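Local structure of phosphoserine aminotransferase (Bacillus alcalophilus, 1W23) at residues L70-G75 against A227-S232; T81-N86 against D142-I147. The protein catalyses the pyridoxal-phosphate-dependent, reversible transamination of 3-phosphohydroxypyruvate to phosphoserine, the second step of serine biosynthesis from 3-phosphoglycerate, working as a homodimer. All coordinates share one frame; numbering follows the deposited sequence. Where two conformers were deposited one is given.

From the N terminus, strand 67-72 comes first, at one border of the seven-stranded mixed sheet, and runs through a glycine pair into helix 75-87. The C-terminal half of that helix meets strand 142-148, further into the same sheet, in interaction 2, which closes a loop of 55 residues. The chain then completes the sheet and reaches helix 226-231, which packs back on strand 67-72 in interaction 1. The longer loop of 151 residues therefore encloses the whole of interaction 2. The two contacts meet at Met82, which touches Leu72 and His229.

Interaction 1 of 2, residues L70-G75 against A227-S232. With PLP (pyridoxal-5'-phosphate), chain J.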
loop_
_atom_site.group_PDB
_atom_site.type_symbol
_atom_site.label_atom_id
_atom_site.label_comp_id
_atom_site.label_asym_id
_atom_site.label_seq_id
_atom_site.Cartn_x
_atom_site.Cartn_y
_atom_site.Cartn_z
ATOM N N LEU A 70 -11.952 6.835 -4.629
ATOM C CA LEU A 70 -10.495 6.838 -4.641
ATOM C C LEU A 70 -9.976 5.554 -4.025
ATOM O O LEU A 70 -10.549 5.045 -3.050
ATOM C CB LEU A 70 -9.925 8.021 -3.881
ATOM C CG LEU A 70 -10.469 9.388 -4.247
ATOM C CD1 LEU A 70 -9.818 10.457 -3.360
ATOM C CD2 LEU A 70 -10.224 9.747 -5.694
ATOM N N PHE A 71 -8.853 5.070 -4.566
ATOM C CA PHE A 71 -8.105 3.936 -4.040
ATOM C C PHE A 71 -6.717 4.464 -3.672
ATOM O O PHE A 71 -5.911 4.728 -4.561
ATOM C CB PHE A 71 -7.983 2.816 -5.045
ATOM C CG PHE A 71 -9.292 2.203 -5.510
ATOM C CD1 PHE A 71 -9.460 1.818 -6.807
ATOM C CD2 PHE A 71 -10.363 2.004 -4.624
ATOM C CE1 PHE A 71 -10.646 1.255 -7.248
ATOM C CE2 PHE A 71 -11.544 1.452 -5.087
ATOM C CZ PHE A 71 -11.689 1.046 -6.379
ATOM N N LEU A 72 -6.451 4.611 -2.376
ATOM C CA LEU A 72 -5.222 5.234 -1.871
ATOM C C LEU A 72 -4.424 4.245 -1.049
ATOM O O LEU A 72 -4.973 3.331 -0.413
ATOM C CB LEU A 72 -5.557 6.462 -1.025
ATOM C CG LEU A 72 -6.366 7.536 -1.756
ATOM C CD1 LEU A 72 -6.538 8.733 -0.828
ATOM C CD2 LEU A 72 -5.725 7.965 -3.052
ATOM N N GLN A 73 -3.136 4.465 -0.983
ATOM C CA GLN A 73 -2.253 3.771 -0.040
ATOM C C GLN A 73 -2.257 4.511 1.279
ATOM O O GLN A 73 -2.620 5.699 1.353
ATOM C CB GLN A 73 -0.861 3.659 -0.628
ATOM C CG GLN A 73 -0.773 2.873 -1.922
ATOM C CD GLN A 73 0.673 2.718 -2.379
ATOM O OE1 GLN A 73 1.473 2.091 -1.666
ATOM N NE2 GLN A 73 1.008 3.264 -3.551
ATOM N N GLY A 74 -1.806 3.815 2.334
ATOM C CA GLY A 74 -1.495 4.440 3.619
ATOM C C GLY A 74 -2.353 4.050 4.766
ATOM O O GLY A 74 -2.100 4.407 5.934
ATOM N N GLY A 75 -3.441 3.313 4.511
ATOM C CA GLY A 75 -4.389 2.889 5.525
ATOM C C GLY A 75 -5.355 3.974 5.917
ATOM O O GLY A 75 -5.233 5.159 5.553
ATOM N N ALA A 227 -7.245 16.366 -4.402
ATOM C CA ALA A 227 -7.378 16.791 -5.791
ATOM C C ALA A 227 -6.436 16.028 -6.695
ATOM O O ALA A 227 -6.820 15.718 -7.866
ATOM C CB ALA A 227 -7.173 18.314 -5.875
ATOM N N THR A 228 -5.235 15.691 -6.286
ATOM C CA THR A 228 -4.283 14.941 -7.114
ATOM C C THR A 228 -4.883 13.639 -7.546
ATOM O O THR A 228 -4.795 13.229 -8.721
ATOM C CB THR A 228 -2.984 14.707 -6.298
ATOM O OG1 THR A 228 -2.390 15.976 -6.010
ATOM C CG2 THR A 228 -2.002 13.828 -7.033
ATOM N N HIS A 229 -5.468 12.944 -6.574
ATOM C CA HIS A 229 -5.987 11.607 -6.810
ATOM C C HIS A 229 -7.333 11.639 -7.543
ATOM O O HIS A 229 -7.631 10.759 -8.349
ATOM C CB HIS A 229 -6.076 10.845 -5.474
ATOM C CG HIS A 229 -4.709 10.803 -4.833
ATOM N ND1 HIS A 229 -3.705 9.996 -5.358
ATOM C CD2 HIS A 229 -4.214 11.514 -3.781
ATOM C CE1 HIS A 229 -2.633 10.209 -4.603
ATOM N NE2 HIS A 229 -2.897 11.100 -3.639
ATOM N N ILE A 230 -8.175 12.643 -7.286
ATOM C CA ILE A 230 -9.413 12.829 -8.017
ATOM C C ILE A 230 -9.085 13.063 -9.494
ATOM O O ILE A 230 -9.630 12.383 -10.387
ATOM C CB ILE A 230 -10.210 14.034 -7.469
ATOM C CG1 ILE A 230 -10.769 13.637 -6.059
ATOM C CG2 ILE A 230 -11.335 14.444 -8.379
ATOM C CD1 ILE A 230 -11.271 14.846 -5.264
ATOM N N LYS A 231 -8.191 13.984 -9.818
ATOM C CA LYS A 231 -7.898 14.322 -11.185
ATOM C C LYS A 231 -7.276 13.179 -11.972
ATOM O O LYS A 231 -7.557 12.995 -13.143
ATOM C CB LYS A 231 -6.979 15.580 -11.204
ATOM C CG LYS A 231 -7.790 16.847 -10.911
ATOM C CD LYS A 231 -6.963 18.152 -11.047
ATOM C CE LYS A 231 -7.910 19.323 -10.850
ATOM N NZ LYS A 231 -7.370 20.586 -10.329
ATOM N N SER A 232 -6.435 12.390 -11.284
ATOM C CA SER A 232 -5.755 11.260 -11.903
ATOM C C SER A 232 -6.491 9.930 -11.769
ATOM O O SER A 232 -5.901 8.910 -12.150
ATOM C CB SER A 232 -4.341 11.095 -11.297
ATOM O OG SER A 232 -4.510 10.681 -9.938
HETATM N N1 PLP J . -10.069 2.956 11.973
HETATM C C2 PLP J . -10.751 1.814 12.358
HETATM C C2A PLP J . -12.178 1.982 12.727
HETATM C C3 PLP J . -10.096 0.593 12.371
HETATM O O3 PLP J . -10.750 -0.494 12.713
HETATM C C4 PLP J . -8.702 0.522 12.005
HETATM C C4A PLP J . -8.036 -0.807 11.958
HETATM C C5 PLP J . -8.055 1.705 11.608
HETATM C C6 PLP J . -8.755 2.900 11.627
HETATM C C5A PLP J . -6.601 1.746 11.237
HETATM O O4P PLP J . -6.456 1.256 9.853
HETATM P P PLP J . -4.958 1.117 9.216
HETATM O O1P PLP J . -4.228 0.116 10.057
HETATM O O2P PLP J . -4.323 2.498 9.280
HETATM O O3P PLP J . -5.283 0.689 7.794
#
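The border strand of the large sheet, 67-72, is covered here by the short helix 226-231, and the contact is made through Leu70 and Leu72 on the strand and His229 and Ile230 on the helix. Leu72 lays its CD2 methyl over one face of the His229 imidazole, 3.7 Å from the ring centroid and 21° off the ring normal, a CH-pi contact displaced toward CG. The opposite face is approached by CB of the preceding residue, Thr228. With its CG anti to the carbonyl carbon (chi1 -58°), His229 directs its ring to the strand, where a flat group can accept a methyl on its face while NE2 bonds to Met223 O. Leu70 uses its own CD2 against the helix backbone, 3.8 Å from His229 O, and against Ile230 CG1 at 3.9 Å; branched aliphatic chains suit this seam, in which Leu70 and Leu72 are buried and Ile230 lies at the more open side. As in other fold-type I aminotransferases, the strand ends in a turn that leads to the helix whose N-terminal end lies at the cofactor phosphate. Gly74 has backbone angles that call for glycine, and Gly75 has a positive phi and a bare CA 3.3 Å from PLP O3P. This turn also lies at the dimer interface: Gln73 OE1 accepts a hydrogen bond from Gly74 N of the second subunit.

Interaction 2 of 2, residues T81-N86 against D142-I147; sequences TMLPMN and DAYLHI
Leu83 sets its CD2 methyl over one face of the Tyr144 ring, 4.1 Å from the centroid and 22° off the normal, in a CH-pi contact shifted toward the rim. The nearest ring atom is Tyr144 CE2, 3.8 Å from Leu83 CD2. The same methyl reaches His146, lying 3.7 Å from its CD2, so one leucine branch serves two aromatic residues of the strand. Leu83 CG stands anti to the backbone N (chi1 159°), which carries the branch out from the helix to meet the tyrosine coming from the opposite direction. Tyr144 and His146, two residues apart, both face the helix, as alternate residues of a strand do. The axes of 81-86 and 144-147 run nearly antiparallel, at 173°, in the three-layer alpha/beta/alpha sandwich of the large domain of fold-type I enzymes. Beside the leucine, Pro84 CB touches Tyr144 OH at 3.5 Å; Pro84 has no N-H to bond to the turn before, and the helix is kinked there. The buried polar ends are met from strands on both sides: Tyr144 OH by Tyr96 OH of strand 93-98, His146 NE2 by Tyr191 OH of strand 189-193. His146 also lies near the cofactor-binding Asp172. Back on the helix, Asn86 ND2 bonds to Met82 O at 2.9 Å, from the opposite face of the carbonyl plane to Asn86 N, and its amide also ties the helix to Leu224 O and Tyr226 N.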
loop_
_atom_site.group_PDB
_atom_site.type_symbol
_atom_site.label_atom_id
_atom_site.label_comp_id
_atom_site.label_asym_id
_atom_site.label_seq_id
_atom_site.Cartn_x
_atom_site.Cartn_y
_atom_site.Cartn_z
ATOM N N THR A 81 -4.712 12.099 9.018
ATOM C CA THR A 81 -4.004 13.374 8.754
ATOM C C THR A 81 -4.397 13.982 7.413
ATOM O O THR A 81 -4.535 15.217 7.294
ATOM C CB THR A 81 -2.488 13.204 8.917
ATOM O OG1 THR A 81 -1.906 14.543 8.923
ATOM C CG2 THR A 81 -1.799 12.406 7.854
ATOM N N MET A 82 -4.644 13.196 6.344
ATOM C CA MET A 82 -4.967 13.769 5.055
ATOM C C MET A 82 -6.246 14.566 5.106
ATOM O O MET A 82 -6.358 15.614 4.484
ATOM C CB MET A 82 -4.945 12.635 4.020
ATOM C CG MET A 82 -4.935 13.098 2.599
ATOM S SD MET A 82 -4.732 11.711 1.487
ATOM C CE MET A 82 -5.038 12.403 -0.115
ATOM N N LEU A 83 -7.238 14.097 5.864
ATOM C CA LEU A 83 -8.525 14.823 5.953
ATOM C C LEU A 83 -8.344 16.227 6.489
ATOM O O LEU A 83 -8.666 17.211 5.795
ATOM C CB LEU A 83 -9.531 13.978 6.750
ATOM C CG LEU A 83 -10.737 14.810 7.359
ATOM C CD1 LEU A 83 -11.644 15.237 6.257
ATOM C CD2 LEU A 83 -11.451 14.047 8.456
ATOM N N PRO A 84 -7.769 16.431 7.696
ATOM C CA PRO A 84 -7.585 17.831 8.154
ATOM C C PRO A 84 -6.599 18.598 7.297
ATOM O O PRO A 84 -6.740 19.804 7.121
ATOM C CB PRO A 84 -7.145 17.654 9.604
ATOM C CG PRO A 84 -6.592 16.239 9.694
ATOM C CD PRO A 84 -7.483 15.483 8.771
ATOM N N MET A 85 -5.588 17.939 6.725
ATOM C CA MET A 85 -4.673 18.695 5.832
ATOM C C MET A 85 -5.407 19.346 4.671
ATOM O O MET A 85 -5.049 20.404 4.208
ATOM C CB MET A 85 -3.660 17.806 5.103
ATOM C CG MET A 85 -2.492 17.456 5.970
ATOM S SD MET A 85 -1.347 16.449 5.035
ATOM C CE MET A 85 -0.094 16.181 6.280
ATOM N N ASN A 86 -6.474 18.724 4.188
ATOM C CA ASN A 86 -7.234 19.245 3.088
ATOM C C ASN A 86 -8.384 20.123 3.495
ATOM O O ASN A 86 -8.671 21.061 2.754
ATOM C CB ASN A 86 -7.734 18.096 2.180
ATOM C CG ASN A 86 -6.647 17.505 1.309
ATOM O OD1 ASN A 86 -6.576 17.798 0.104
ATOM N ND2 ASN A 86 -5.758 16.686 1.896
ATOM N N ASP A 142 -17.350 24.898 12.089
ATOM C CA ASP A 142 -16.857 23.541 11.849
ATOM C C ASP A 142 -16.441 23.377 10.398
ATOM O O ASP A 142 -17.194 23.678 9.456
ATOM C CB ASP A 142 -17.916 22.490 12.185
ATOM C CG ASP A 142 -18.151 22.277 13.655
ATOM O OD1 ASP A 142 -17.273 22.592 14.502
ATOM O OD2 ASP A 142 -19.242 21.731 13.994
ATOM N N ALA A 143 -15.238 22.826 10.189
ATOM C CA ALA A 143 -14.806 22.394 8.849
ATOM C C ALA A 143 -15.534 21.103 8.450
ATOM O O ALA A 143 -15.785 20.828 7.255
ATOM C CB ALA A 143 -13.303 22.172 8.824
ATOM N N TYR A 144 -15.867 20.271 9.416
ATOM C CA TYR A 144 -16.497 18.965 9.249
ATOM C C TYR A 144 -16.859 18.468 10.609
ATOM O O TYR A 144 -16.373 18.948 11.636
ATOM C CB TYR A 144 -15.536 18.013 8.541
ATOM C CG TYR A 144 -14.191 17.791 9.165
ATOM C CD1 TYR A 144 -13.079 18.479 8.645
ATOM C CD2 TYR A 144 -13.993 16.947 10.247
ATOM C CE1 TYR A 144 -11.823 18.318 9.200
ATOM C CE2 TYR A 144 -12.750 16.799 10.809
ATOM C CZ TYR A 144 -11.665 17.457 10.292
ATOM O OH TYR A 144 -10.400 17.321 10.820
ATOM N N LEU A 145 -17.706 17.420 10.624
ATOM C CA LEU A 145 -18.003 16.617 11.807
ATOM C C LEU A 145 -17.577 15.196 11.494
ATOM O O LEU A 145 -18.071 14.642 10.496
ATOM C CB LEU A 145 -19.492 16.640 12.149
ATOM C CG LEU A 145 -19.866 15.850 13.414
ATOM C CD1 LEU A 145 -19.271 16.498 14.646
ATOM C CD2 LEU A 145 -21.368 15.707 13.492
ATOM N N HIS A 146 -16.659 14.648 12.282
ATOM C CA HIS A 146 -16.084 13.314 12.035
ATOM C C HIS A 146 -16.620 12.320 13.025
ATOM O O HIS A 146 -16.607 12.575 14.240
ATOM C CB HIS A 146 -14.551 13.415 12.132
ATOM C CG HIS A 146 -13.849 12.112 11.852
ATOM N ND1 HIS A 146 -13.775 11.051 12.780
ATOM C CD2 HIS A 146 -13.137 11.722 10.770
ATOM C CE1 HIS A 146 -13.037 10.073 12.218
ATOM N NE2 HIS A 146 -12.663 10.457 10.989
ATOM N N ILE A 147 -17.063 11.158 12.510
ATOM C CA ILE A 147 -17.531 10.043 13.314
ATOM C C ILE A 147 -16.771 8.788 12.913
ATOM O O ILE A 147 -16.167 8.697 11.839
ATOM C CB ILE A 147 -19.048 9.820 13.143
ATOM C CG1 ILE A 147 -19.436 9.332 11.750
ATOM C CG2 ILE A 147 -19.826 11.085 13.541
ATOM C CD1 ILE A 147 -20.888 8.947 11.603
#